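Putative membrane anchored protein (Corynebacterium diphtheriae, PDB 3LSO) is of unknown function but is probably a membrane-anchored, cell-surface protein, its elongated body built of successive beta-sandwich domains and devoid of helix. Local coordinates at residues Pro334-Glu339 with Thr400-Val405; Asp297-Leu302 with Met431-Tyr436; Val348-Gly353 with Ser392-His397; Ile252-Ser257 with Ile282-Glu287; Val316-Lys321 with Phe451-Pro456. All coordinates share one frame; numbering follows the deposited sequence.

Interaction 1: Pro334-Glu339 with Thr400-Val405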
# COMPACT_ATOMS: atom_id res chain seq x y z
N PRO B 334 39.80 11.16 -16.16
CA PRO B 334 39.26 11.38 -17.49
C PRO B 334 38.72 10.11 -18.15
O PRO B 334 39.04 9.00 -17.74
CB PRO B 334 40.48 11.84 -18.25
CG PRO B 334 41.59 11.06 -17.64
CD PRO B 334 41.26 11.01 -16.19
N ILE B 335 37.89 10.28 -19.17
CA ILE B 335 37.46 9.17 -19.98
C ILE B 335 37.52 9.64 -21.42
O ILE B 335 37.67 10.85 -21.67
CB ILE B 335 36.02 8.70 -19.63
CG1 ILE B 335 35.00 9.79 -19.94
CG2 ILE B 335 35.93 8.29 -18.18
CD1 ILE B 335 33.54 9.35 -19.81
N ARG B 336 37.39 8.70 -22.36
CA ARG B 336 37.42 8.99 -23.79
C ARG B 336 36.08 8.71 -24.39
O ARG B 336 35.59 7.59 -24.27
CB ARG B 336 38.45 8.12 -24.46
CG ARG B 336 39.81 8.22 -23.77
CD ARG B 336 40.55 9.44 -24.32
NE ARG B 336 40.93 9.25 -25.72
CZ ARG B 336 41.48 10.20 -26.46
NH1 ARG B 336 41.70 11.40 -25.91
NH2 ARG B 336 41.82 9.95 -27.72
N VAL B 337 35.48 9.73 -25.02
CA VAL B 337 34.18 9.61 -25.67
C VAL B 337 34.31 10.18 -27.07
O VAL B 337 34.76 11.31 -27.26
CB VAL B 337 33.07 10.41 -24.92
CG1 VAL B 337 31.77 10.51 -25.74
CG2 VAL B 337 32.78 9.82 -23.54
N TYR B 338 33.90 9.40 -28.06
CA TYR B 338 33.99 9.79 -29.45
C TYR B 338 32.68 10.37 -29.97
O TYR B 338 32.67 11.53 -30.33
CB TYR B 338 34.43 8.59 -30.28
CG TYR B 338 35.56 7.82 -29.64
CD1 TYR B 338 36.71 8.48 -29.20
CD2 TYR B 338 35.48 6.42 -29.46
CE1 TYR B 338 37.75 7.82 -28.62
CE2 TYR B 338 36.55 5.73 -28.85
CZ TYR B 338 37.68 6.48 -28.44
OH TYR B 338 38.76 5.89 -27.85
N GLU B 339 31.61 9.57 -30.08
CA GLU B 339 30.31 10.09 -30.55
C GLU B 339 29.27 10.01 -29.48
O GLU B 339 29.25 9.07 -28.68
CB GLU B 339 29.74 9.26 -31.67
CG GLU B 339 29.56 9.96 -32.95
CD GLU B 339 28.95 9.02 -33.96
OE1 GLU B 339 27.95 8.31 -33.62
OE2 GLU B 339 29.49 8.98 -35.09
N THR B 400 37.70 19.20 -30.24
CA THR B 400 39.00 19.22 -29.55
C THR B 400 39.32 17.77 -29.23
O THR B 400 38.87 16.86 -29.93
CB THR B 400 38.95 20.04 -28.26
OG1 THR B 400 37.82 19.59 -27.50
CG2 THR B 400 38.76 21.52 -28.58
N SER B 401 40.07 17.52 -28.17
CA SER B 401 40.37 16.15 -27.81
C SER B 401 39.11 15.39 -27.45
O SER B 401 38.14 15.96 -26.93
CB SER B 401 41.34 16.11 -26.64
OG SER B 401 41.51 14.77 -26.19
N TYR B 402 39.15 14.08 -27.70
CA TYR B 402 38.13 13.14 -27.26
C TYR B 402 38.18 12.88 -25.74
O TYR B 402 37.43 12.04 -25.22
CB TYR B 402 38.31 11.78 -27.97
CG TYR B 402 37.80 11.70 -29.40
CD1 TYR B 402 36.63 12.33 -29.78
CD2 TYR B 402 38.49 10.96 -30.36
CE1 TYR B 402 36.15 12.25 -31.06
CE2 TYR B 402 38.00 10.87 -31.64
CZ TYR B 402 36.83 11.53 -31.98
OH TYR B 402 36.30 11.46 -33.26
N SER B 403 39.08 13.55 -25.04
CA SER B 403 39.12 13.34 -23.61
C SER B 403 38.06 14.17 -22.87
O SER B 403 37.93 15.38 -23.08
CB SER B 403 40.52 13.61 -23.06
OG SER B 403 41.35 12.48 -23.32
N VAL B 404 37.32 13.50 -22.01
CA VAL B 404 36.40 14.17 -21.11
C VAL B 404 37.17 14.38 -19.84
O VAL B 404 37.57 13.42 -19.18
CB VAL B 404 35.18 13.30 -20.90
CG1 VAL B 404 34.21 13.93 -19.88
CG2 VAL B 404 34.51 13.06 -22.24
N VAL B 405 37.43 15.62 -19.49
CA VAL B 405 38.40 15.84 -18.43
C VAL B 405 37.79 15.89 -17.07
O VAL B 405 38.54 15.86 -16.09
CB VAL B 405 39.27 17.11 -18.62
CG1 VAL B 405 39.89 17.14 -20.00
CG2 VAL B 405 38.49 18.37 -18.40
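A short antiparallel beta pairing, with an ST turn at its start, joins P334-E339 to T400-V405. I335 and V404 form the hydrogen-bonded pair: I335 N gives to V404 O at 3.2 Å, and V404 N returns a straight bond (170°) to I335 O at 2.7 Å. Their side chains lie side by side on one face, I335 CG1 3.6 Å from V404 CB. On the other face R336 and S403 form the non-hydrogen-bonded pair. The R336 chain folds back at chi2 (-84°) and chi3, so that NH1 reaches S403 OG at 2.8 Å with the oxygen in the guanidinium plane, while Y402 CB sits over one guanidinium face. S401 OG accepts from S403 N at 3.0 Å, closing the ST turn. Within it Y402 turns its carbonyl to V337 N (V337 N to Y402 O 3.0 Å) and its ring face to Y338. That aromatic pair is T-shaped: the CD1 edge of Y338 meets the Y402 face, planes 71° apart. Y402 OH is held by Y378 N, and the Y378 ring also meets Y338 edge-to-face. Along the other side of strand 335-343 runs strand 425-435, where Y338 and E339 both face Y434 in a classic beta bulge.

Interaction 2: Asp297-Leu302 with Met431-Tyr436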
# COMPACT_ATOMS: atom_id res chain seq x y z
N ASP B 297 29.58 3.82 -17.25
CA ASP B 297 28.93 5.10 -17.09
C ASP B 297 27.44 4.98 -16.80
O ASP B 297 26.92 3.89 -16.69
CB ASP B 297 29.21 5.97 -18.29
CG ASP B 297 30.67 6.17 -18.48
OD1 ASP B 297 31.36 6.47 -17.47
OD2 ASP B 297 31.13 5.98 -19.61
N SER B 298 26.77 6.09 -16.62
CA SER B 298 25.34 6.02 -16.50
C SER B 298 24.72 7.25 -17.18
O SER B 298 25.46 8.18 -17.51
CB SER B 298 24.92 5.81 -15.04
OG SER B 298 24.88 7.03 -14.32
N TYR B 299 23.41 7.20 -17.43
CA TYR B 299 22.73 8.16 -18.28
C TYR B 299 21.49 8.78 -17.63
O TYR B 299 20.83 8.17 -16.78
CB TYR B 299 22.32 7.48 -19.59
CG TYR B 299 23.46 6.83 -20.30
CD1 TYR B 299 24.03 5.68 -19.79
CD2 TYR B 299 23.97 7.36 -21.48
CE1 TYR B 299 25.09 5.08 -20.41
CE2 TYR B 299 25.05 6.77 -22.13
CZ TYR B 299 25.61 5.62 -21.58
OH TYR B 299 26.68 4.99 -22.18
N THR B 300 21.15 9.97 -18.08
CA THR B 300 19.88 10.62 -17.73
C THR B 300 19.37 11.40 -18.98
O THR B 300 19.99 11.32 -20.07
CB THR B 300 20.01 11.53 -16.47
OG1 THR B 300 18.75 12.16 -16.20
CG2 THR B 300 20.99 12.63 -16.68
N GLY B 301 18.26 12.12 -18.84
CA GLY B 301 17.69 12.82 -19.97
C GLY B 301 16.57 13.73 -19.56
O GLY B 301 16.30 13.90 -18.37
N LEU B 302 15.94 14.34 -20.55
CA LEU B 302 14.85 15.28 -20.35
C LEU B 302 13.99 15.17 -21.58
O LEU B 302 14.52 15.03 -22.69
CB LEU B 302 15.37 16.71 -20.28
CG LEU B 302 16.20 17.22 -19.10
CD1 LEU B 302 17.09 18.43 -19.49
CD2 LEU B 302 15.29 17.57 -17.95
N MSE B 431 20.24 7.19 -26.34
CA MSE B 431 21.53 7.81 -26.70
C MSE B 431 22.38 6.78 -27.40
O MSE B 431 22.51 5.63 -26.93
CB MSE B 431 22.29 8.31 -25.47
CG MSE B 431 23.33 9.41 -25.76
SE MSE B 431 24.20 9.96 -24.12
CE MSE B 431 24.76 11.71 -24.65
N GLY B 432 22.94 7.19 -28.54
CA GLY B 432 23.99 6.42 -29.22
C GLY B 432 25.33 6.83 -28.61
O GLY B 432 25.54 8.03 -28.36
N VAL B 433 26.21 5.88 -28.30
CA VAL B 433 27.52 6.24 -27.78
C VAL B 433 28.61 5.42 -28.42
O VAL B 433 28.42 4.24 -28.72
CB VAL B 433 27.62 6.06 -26.26
CG1 VAL B 433 26.63 6.91 -25.61
CG2 VAL B 433 27.31 4.63 -25.89
N TYR B 434 29.75 6.04 -28.62
CA TYR B 434 30.94 5.34 -29.08
C TYR B 434 32.01 5.97 -28.22
O TYR B 434 32.22 7.20 -28.31
CB TYR B 434 31.18 5.62 -30.57
CG TYR B 434 32.47 5.11 -31.13
CD1 TYR B 434 33.00 3.86 -30.74
CD2 TYR B 434 33.18 5.86 -32.09
CE1 TYR B 434 34.22 3.39 -31.27
CE2 TYR B 434 34.40 5.39 -32.63
CZ TYR B 434 34.90 4.17 -32.21
OH TYR B 434 36.05 3.70 -32.73
N LYS B 435 32.64 5.15 -27.37
CA LYS B 435 33.53 5.64 -26.32
C LYS B 435 34.50 4.57 -25.88
O LYS B 435 34.31 3.40 -26.24
CB LYS B 435 32.71 6.09 -25.11
CG LYS B 435 32.01 4.96 -24.36
CD LYS B 435 30.95 5.50 -23.43
CE LYS B 435 30.41 4.38 -22.56
NZ LYS B 435 29.49 4.90 -21.51
N TYR B 436 35.49 4.97 -25.08
CA TYR B 436 36.51 4.06 -24.52
C TYR B 436 37.64 3.73 -25.47
O TYR B 436 37.42 3.64 -26.69
CB TYR B 436 35.93 2.74 -24.00
CG TYR B 436 34.94 2.88 -22.89
CD1 TYR B 436 34.79 4.09 -22.22
CD2 TYR B 436 34.14 1.81 -22.51
CE1 TYR B 436 33.87 4.23 -21.20
CE2 TYR B 436 33.23 1.92 -21.47
CZ TYR B 436 33.09 3.14 -20.82
OH TYR B 436 32.18 3.27 -19.79
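K435 leaves its strand with CG in the crowded position between the backbone N and the carbonyl carbon (chi1 68°) and then runs fully extended between two sheets. CB lies beside R336 O of the neighbouring strand. CG rests over one face of the Y436 ring, offset toward the rim. CD approaches D297 OD2, and CE passes 3.4 Å from D297 OD2 and 3.8 Å from Y299 OH. NZ ends tip to tip with both: a salt bridge to D297 OD2 at 2.7 Å, on the anti lone pair of that oxygen, and a hydrogen bond to Y299 OH at 2.9 Å. A second salt bridge joins NZ to D295, whose carboxylate also binds Y299 OH. D297 OD2 takes another donor, Y436 OH at 2.9 Å, which comes from above the carboxylate plane. Two acids around one buried ammonium should favour its charged form. Next to this cluster, toward M431, the Y299 ring offers its edge to apolar side chains: SE of the selenomethionine M431 lies in the ring plane, 4.9 Å from the Y299 ring centroid, a Met-aromatic contact, and V433 CG1 is 3.8 Å from Y299 CE2. The strands 298-302 and 431-435 are not paired; their axes pass 10.3 Å apart, as facing layers of a beta-sandwich. Strand 298-303 is hydrogen-bonded to 321-329, and strand 425-435 lies between 335-343 and 440-453.

Interaction 3: Val348-Gly353 with Ser392-His397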
# COMPACT_ATOMS: atom_id res chain seq x y z
N VAL B 348 9.94 8.78 -35.69
CA VAL B 348 10.03 10.13 -35.14
C VAL B 348 11.10 10.93 -35.91
O VAL B 348 12.22 10.43 -36.11
CB VAL B 348 10.29 10.10 -33.62
CG1 VAL B 348 10.53 11.48 -33.08
CG2 VAL B 348 9.12 9.48 -32.91
N LYS B 349 10.77 12.15 -36.34
CA LYS B 349 11.66 12.91 -37.23
C LYS B 349 12.52 13.93 -36.49
O LYS B 349 12.02 14.73 -35.70
CB LYS B 349 10.87 13.65 -38.32
CG LYS B 349 10.33 12.79 -39.47
CD LYS B 349 9.32 13.65 -40.30
CE LYS B 349 8.66 12.87 -41.47
NZ LYS B 349 7.46 12.08 -41.03
N TYR B 350 13.82 13.92 -36.75
CA TYR B 350 14.71 14.92 -36.19
C TYR B 350 14.47 16.25 -36.92
O TYR B 350 14.40 16.27 -38.15
CB TYR B 350 16.14 14.44 -36.34
CG TYR B 350 17.21 15.49 -36.20
CD1 TYR B 350 17.74 15.84 -34.94
CD2 TYR B 350 17.73 16.13 -37.33
CE1 TYR B 350 18.75 16.80 -34.82
CE2 TYR B 350 18.74 17.09 -37.22
CZ TYR B 350 19.24 17.42 -35.97
OH TYR B 350 20.22 18.37 -35.94
N ILE B 351 14.33 17.34 -36.16
CA ILE B 351 14.19 18.65 -36.75
C ILE B 351 15.56 19.23 -37.15
O ILE B 351 16.41 19.47 -36.28
CB ILE B 351 13.52 19.66 -35.79
CG1 ILE B 351 12.23 19.14 -35.15
CG2 ILE B 351 13.31 21.01 -36.50
CD1 ILE B 351 11.20 18.83 -36.11
N ASP B 352 15.78 19.50 -38.44
CA ASP B 352 17.07 20.01 -38.89
C ASP B 352 17.49 21.23 -38.11
O ASP B 352 16.69 22.16 -37.88
CB ASP B 352 17.07 20.33 -40.38
CG ASP B 352 16.69 19.12 -41.23
OD1 ASP B 352 16.58 17.99 -40.67
OD2 ASP B 352 16.50 19.28 -42.46
N GLY B 353 18.76 21.21 -37.70
CA GLY B 353 19.43 22.36 -37.13
C GLY B 353 19.14 22.54 -35.66
O GLY B 353 19.41 23.61 -35.13
N SER B 392 16.77 9.10 -37.60
CA SER B 392 16.69 10.24 -36.71
C SER B 392 18.02 10.58 -36.04
O SER B 392 18.20 11.67 -35.53
CB SER B 392 15.66 9.97 -35.62
OG SER B 392 16.08 8.91 -34.76
N TYR B 393 18.95 9.64 -36.01
CA TYR B 393 20.15 9.81 -35.23
C TYR B 393 21.08 10.77 -35.90
O TYR B 393 21.25 10.71 -37.14
CB TYR B 393 20.85 8.47 -35.11
CG TYR B 393 22.13 8.51 -34.34
CD1 TYR B 393 22.12 8.42 -32.95
CD2 TYR B 393 23.36 8.58 -35.00
CE1 TYR B 393 23.31 8.42 -32.23
CE2 TYR B 393 24.55 8.58 -34.28
CZ TYR B 393 24.51 8.50 -32.90
OH TYR B 393 25.67 8.49 -32.18
N ARG B 394 21.69 11.64 -35.09
CA ARG B 394 22.72 12.54 -35.54
C ARG B 394 23.78 12.48 -34.48
O ARG B 394 23.51 12.87 -33.33
CB ARG B 394 22.21 13.97 -35.63
CG ARG B 394 21.05 14.19 -36.60
CD ARG B 394 21.49 14.03 -38.03
NE ARG B 394 20.41 14.37 -38.93
CZ ARG B 394 19.43 13.55 -39.29
NH1 ARG B 394 19.38 12.30 -38.81
NH2 ARG B 394 18.50 13.99 -40.12
N GLY B 395 24.98 12.02 -34.87
CA GLY B 395 26.08 11.82 -33.93
C GLY B 395 27.22 12.83 -34.03
O GLY B 395 27.75 13.09 -35.11
N PHE B 396 27.62 13.35 -32.88
CA PHE B 396 28.50 14.50 -32.79
C PHE B 396 29.83 14.15 -32.19
O PHE B 396 29.90 13.34 -31.26
CB PHE B 396 27.84 15.53 -31.89
CG PHE B 396 26.58 16.12 -32.46
CD1 PHE B 396 26.62 17.32 -33.19
CD2 PHE B 396 25.34 15.49 -32.25
CE1 PHE B 396 25.44 17.88 -33.71
CE2 PHE B 396 24.16 16.04 -32.76
CZ PHE B 396 24.20 17.25 -33.49
N HIS B 397 30.90 14.74 -32.70
CA HIS B 397 32.22 14.49 -32.18
C HIS B 397 32.82 15.80 -31.70
O HIS B 397 32.70 16.81 -32.36
CB HIS B 397 33.12 13.95 -33.28
CG HIS B 397 32.83 12.54 -33.68
ND1 HIS B 397 31.68 12.19 -34.34
CD2 HIS B 397 33.57 11.41 -33.58
CE1 HIS B 397 31.70 10.89 -34.60
NE2 HIS B 397 32.84 10.40 -34.16
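R394 NH1 is gripped by two backbone carbonyls, those of Y393 and E391. The bond from R394 NH1 to Y393 O is 3.0 Å long; the oxygen lies in the guanidinium plane, but the donor stands well above the carbonyl plane (64° out of it), so the bond is not on a lone pair. The chain bends to reach these carbonyls: CG lies anti to the carbonyl carbon, chi2 bends, and the head is swung round at chi4. The flank of the side chain faces the other segment, and Y350 covers it. The Y350 ring, placed by a CG anti to the backbone N (chi1 163°), lies with its face on the aliphatic part: R394 CG stands almost on the ring normal, 3.7 Å from the Y350 centroid, a CH-pi contact. Farther along, R394 NE is 3.6 Å from Y350 CD2, and the same ring carbon lies over a guanidinium face near its rim. Ring and guanidinium planes stay 48° apart, an oblique crossing and not a parallel stack. Y350 OH takes its hydrogen bond from G355 N. D352 OD1 lies 4.5 Å from R394 NH2, beyond a salt bridge, so its attraction is probably modest. Before the strand begins, S392 packs CB on V348 O, while its OG is held by N390 and A344. Strand 349-357 is the edge of the sheet with 410-417, whereas 394-398 lies between 361-366 and 335-343; the contact joins the edge strand of one sheet to an inner strand of the other.

Interaction 4: Ile252-Ser257 with Ile282-Glu287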
# COMPACT_ATOMS: atom_id res chain seq x y z
N ILE B 252 1.95 -13.96 -18.81
CA ILE B 252 1.25 -13.34 -19.95
C ILE B 252 2.18 -12.70 -20.98
O ILE B 252 3.28 -12.25 -20.65
CB ILE B 252 0.24 -12.30 -19.49
CG1 ILE B 252 0.90 -11.25 -18.62
CG2 ILE B 252 -0.90 -12.97 -18.71
CD1 ILE B 252 -0.12 -10.33 -18.02
N ILE B 253 1.75 -12.65 -22.23
CA ILE B 253 2.59 -12.06 -23.28
C ILE B 253 1.88 -10.83 -23.83
O ILE B 253 0.78 -10.95 -24.35
CB ILE B 253 2.87 -13.08 -24.41
CG1 ILE B 253 3.61 -14.31 -23.84
CG2 ILE B 253 3.65 -12.43 -25.52
CD1 ILE B 253 3.61 -15.55 -24.74
N PHE B 254 2.47 -9.65 -23.73
CA PHE B 254 1.80 -8.48 -24.26
C PHE B 254 1.97 -8.33 -25.77
O PHE B 254 2.97 -8.77 -26.34
CB PHE B 254 2.29 -7.22 -23.56
CG PHE B 254 1.90 -7.16 -22.12
CD1 PHE B 254 2.84 -7.42 -21.12
CD2 PHE B 254 0.60 -6.83 -21.74
CE1 PHE B 254 2.49 -7.36 -19.78
CE2 PHE B 254 0.24 -6.77 -20.39
CZ PHE B 254 1.19 -7.04 -19.42
N ASP B 255 0.99 -7.70 -26.40
CA ASP B 255 1.04 -7.48 -27.84
C ASP B 255 1.55 -6.10 -28.20
O ASP B 255 2.27 -5.94 -29.16
CB ASP B 255 -0.34 -7.65 -28.43
CG ASP B 255 -0.81 -9.08 -28.42
OD1 ASP B 255 -0.06 -9.91 -28.99
OD2 ASP B 255 -1.91 -9.36 -27.88
N THR B 256 1.16 -5.10 -27.40
CA THR B 256 1.40 -3.68 -27.69
C THR B 256 1.91 -2.99 -26.43
O THR B 256 1.54 -3.38 -25.32
CB THR B 256 0.08 -2.96 -28.09
OG1 THR B 256 -0.91 -3.16 -27.08
CG2 THR B 256 -0.47 -3.50 -29.43
N SER B 257 2.74 -1.97 -26.57
CA SER B 257 3.18 -1.20 -25.41
C SER B 257 2.04 -0.32 -24.84
O SER B 257 1.03 -0.08 -25.51
CB SER B 257 4.47 -0.39 -25.69
OG SER B 257 4.26 0.71 -26.54
N ILE B 282 1.45 -1.92 -14.93
CA ILE B 282 2.76 -2.23 -15.48
C ILE B 282 3.00 -1.45 -16.75
O ILE B 282 2.25 -1.58 -17.71
CB ILE B 282 2.89 -3.66 -15.93
CG1 ILE B 282 2.66 -4.62 -14.78
CG2 ILE B 282 4.30 -3.91 -16.49
CD1 ILE B 282 2.59 -6.09 -15.28
N PRO B 283 4.08 -0.66 -16.79
CA PRO B 283 4.39 -0.01 -18.03
C PRO B 283 5.03 -1.01 -18.95
O PRO B 283 6.04 -1.62 -18.60
CB PRO B 283 5.43 1.03 -17.62
CG PRO B 283 5.51 0.97 -16.14
CD PRO B 283 5.10 -0.38 -15.78
N VAL B 284 4.45 -1.20 -20.13
CA VAL B 284 5.05 -2.08 -21.10
C VAL B 284 5.60 -1.28 -22.26
O VAL B 284 4.92 -0.46 -22.85
CB VAL B 284 4.05 -3.13 -21.53
CG1 VAL B 284 4.56 -3.92 -22.68
CG2 VAL B 284 3.79 -4.04 -20.39
N VAL B 285 6.87 -1.51 -22.58
CA VAL B 285 7.57 -0.74 -23.59
C VAL B 285 7.90 -1.65 -24.78
O VAL B 285 7.93 -2.88 -24.62
CB VAL B 285 8.86 -0.14 -22.99
CG1 VAL B 285 8.55 0.97 -22.01
CG2 VAL B 285 9.67 -1.22 -22.29
N THR B 286 8.17 -1.08 -25.95
CA THR B 286 8.52 -1.87 -27.15
C THR B 286 9.81 -2.70 -26.99
O THR B 286 9.77 -3.93 -26.92
CB THR B 286 8.63 -0.97 -28.39
OG1 THR B 286 7.40 -0.24 -28.53
CG2 THR B 286 8.90 -1.79 -29.65
N GLU B 287 10.94 -2.01 -26.96
CA GLU B 287 12.24 -2.61 -26.67
C GLU B 287 12.86 -1.76 -25.56
O GLU B 287 12.65 -0.53 -25.49
CB GLU B 287 13.11 -2.60 -27.96
CG GLU B 287 14.35 -3.54 -28.03
CD GLU B 287 15.32 -3.18 -29.19
OE1 GLU B 287 14.92 -2.50 -30.18
OE2 GLU B 287 16.52 -3.57 -29.10
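F254 and V284 cross obliquely between the two sheets of a small immunoglobulin-like beta-sandwich, F254 just past strand 247-253 of one sheet and V284 on strand 278-285 of the other. CG of F254 lies anti to the carbonyl carbon (chi1 -67°), which carries the ring inward with one face turned to the valine. V284 stands with CG1 anti to its backbone N (chi1 171°), so CG2 is the branch that meets the ring: it is 3.8 Å from the F254 centroid, a CH-pi contact, displaced toward the CD1-CE1 side of the rim. V284 CG2 comes to 3.6 Å from F254 CD1. The other branch, CG1, is directed to the backbone of the connection, 4.0 Å from T256 O. I282, two residues earlier on the same strand, lies at the ring edge instead, its CD1 4.5 Å from F254 CZ. V209 and K260 also touch the F254 side chain, so it is packed by both layers of the sandwich. After F254 the chain crosses through D255 and T256 to strand 258-267, passing from one sheet to the other. At the end of that crossing S257 lies beside T286, and S257 OG accepts a hydrogen bond from I426 N, an atom of strand 425-435 in the following domain.

Interaction 5: Val316-Lys321 with Phe451-Pro456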
# COMPACT_ATOMS: atom_id res chain seq x y z
N VAL B 316 1.88 12.82 -24.30
CA VAL B 316 2.18 13.42 -25.58
C VAL B 316 1.14 12.94 -26.58
O VAL B 316 0.57 11.85 -26.46
CB VAL B 316 3.61 13.06 -26.01
CG1 VAL B 316 3.84 13.36 -27.45
CG2 VAL B 316 4.62 13.78 -25.14
N MSE B 317 0.91 13.77 -27.58
CA MSE B 317 -0.19 13.60 -28.50
C MSE B 317 0.40 13.43 -29.91
O MSE B 317 1.40 14.08 -30.24
CB MSE B 317 -0.98 14.87 -28.39
CG MSE B 317 -2.34 14.79 -28.86
SE MSE B 317 -3.55 14.79 -27.35
CE MSE B 317 -5.18 15.36 -28.29
N PRO B 318 -0.16 12.53 -30.74
CA PRO B 318 0.49 12.42 -32.06
C PRO B 318 0.36 13.72 -32.83
O PRO B 318 -0.68 14.37 -32.78
CB PRO B 318 -0.32 11.32 -32.77
CG PRO B 318 -1.09 10.63 -31.72
CD PRO B 318 -1.31 11.62 -30.61
N GLY B 319 1.41 14.09 -33.54
CA GLY B 319 1.45 15.27 -34.40
C GLY B 319 2.48 16.28 -33.90
O GLY B 319 3.03 17.08 -34.66
N GLU B 320 2.80 16.17 -32.63
CA GLU B 320 3.32 17.24 -31.83
C GLU B 320 4.87 17.29 -31.83
O GLU B 320 5.51 16.29 -32.07
CB GLU B 320 2.70 16.95 -30.47
CG GLU B 320 3.21 17.60 -29.22
CD GLU B 320 2.22 17.37 -28.06
OE1 GLU B 320 1.04 17.01 -28.33
OE2 GLU B 320 2.62 17.53 -26.88
N LYS B 321 5.45 18.47 -31.62
CA LYS B 321 6.92 18.64 -31.61
C LYS B 321 7.37 18.45 -30.18
O LYS B 321 6.64 18.80 -29.28
CB LYS B 321 7.34 20.03 -32.14
CG LYS B 321 7.35 20.19 -33.70
CD LYS B 321 7.55 21.66 -34.21
CE LYS B 321 8.03 21.71 -35.70
NZ LYS B 321 7.52 22.87 -36.53
N PHE B 451 7.72 8.81 -23.18
CA PHE B 451 6.43 9.44 -23.37
C PHE B 451 5.39 8.40 -23.73
O PHE B 451 5.73 7.35 -24.26
CB PHE B 451 6.49 10.56 -24.41
CG PHE B 451 6.79 10.09 -25.82
CD1 PHE B 451 5.76 9.72 -26.68
CD2 PHE B 451 8.08 10.09 -26.31
CE1 PHE B 451 6.00 9.32 -27.95
CE2 PHE B 451 8.33 9.69 -27.60
CZ PHE B 451 7.29 9.31 -28.42
N GLU B 452 4.13 8.68 -23.43
CA GLU B 452 3.05 7.78 -23.80
C GLU B 452 2.12 8.45 -24.77
O GLU B 452 1.73 9.58 -24.57
CB GLU B 452 2.28 7.28 -22.57
CG GLU B 452 1.53 5.96 -22.81
CD GLU B 452 0.89 5.33 -21.57
OE1 GLU B 452 1.31 5.63 -20.43
OE2 GLU B 452 -0.06 4.53 -21.75
N ILE B 453 1.80 7.74 -25.85
CA ILE B 453 0.69 8.10 -26.70
C ILE B 453 -0.51 7.37 -26.15
O ILE B 453 -0.53 6.15 -26.16
CB ILE B 453 0.92 7.63 -28.14
CG1 ILE B 453 2.16 8.31 -28.74
CG2 ILE B 453 -0.33 7.84 -28.98
CD1 ILE B 453 2.11 9.81 -28.78
N ALA B 454 -1.50 8.11 -25.68
CA ALA B 454 -2.62 7.48 -24.96
C ALA B 454 -3.34 6.41 -25.78
O ALA B 454 -3.23 6.36 -27.00
CB ALA B 454 -3.62 8.52 -24.43
N GLY B 455 -4.04 5.53 -25.07
CA GLY B 455 -4.75 4.44 -25.69
C GLY B 455 -6.23 4.62 -25.47
O GLY B 455 -6.68 5.68 -25.01
N PRO B 456 -7.01 3.58 -25.79
CA PRO B 456 -8.46 3.63 -25.58
C PRO B 456 -8.79 3.48 -24.09
O PRO B 456 -7.95 3.00 -23.32
CB PRO B 456 -8.97 2.44 -26.38
CG PRO B 456 -7.83 1.46 -26.38
CD PRO B 456 -6.57 2.28 -26.33
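One backbone hydrogen bond joins the segments: V316 N gives to E452 O at 3.3 Å, long but fairly straight (163°), with the donor in the carbonyl plane. The oxygen of V316, in contrast, faces the same acceptor, E452 O, and no bond results. A314 also bonds to the backbone of E452, so this part of the last strand is held by two residues of the short strand 314-316. Apolar contacts do the rest. V316 sets CG1 anti to its backbone N (chi1 166°), and its two branches part: CG2 reaches F451 CB at 3.8 Å, and CG1 comes to 4.2 Å from I453 CD1. The chain of I453 is bent at both torsions, which brings CD1 back against the V316 carbonyl, and its CG2 meets P318 CG at 4.0 Å. F451, with CG in the crowded position between the backbone N and the carbonyl carbon (chi1 67°), presents its ring obliquely to V316 CB. Parallel pairing of an early short strand with the last strand, followed by a crossing to the other sheet, resembles the A' and G strands of immunoglobulin-like sandwiches. The crossing here is a type II turn from M317 to E320, with G319 at positive phi. Two weak bonds brace it, E320 N to M317 O and M317 N to E320 OE1. As for contacts beyond the two segments, the F451 ring meets that of Y427, nearly parallel to it, and the E452 carboxylate binds S259 OG of the preceding domain.

From the N terminus, interaction 4 comes first and closes a short loop within its own sandwich before the others open. The last domain then opens interaction 2 at 297, interaction 5 at 316, interaction 1 at 334 and interaction 3 at 348. Interaction 3 closes first, at 392-397, within the loop of interaction 1, which closes at 400-405. Both lie inside the loops of interactions 2 and 5, which cross, since 316-321 falls between the segments of interaction 2 and 451-456 follows them. Interactions 2 and 3 join the two sheets; interactions 1 and 5 pair strands at opposite ends of one, their centres 36 Å apart.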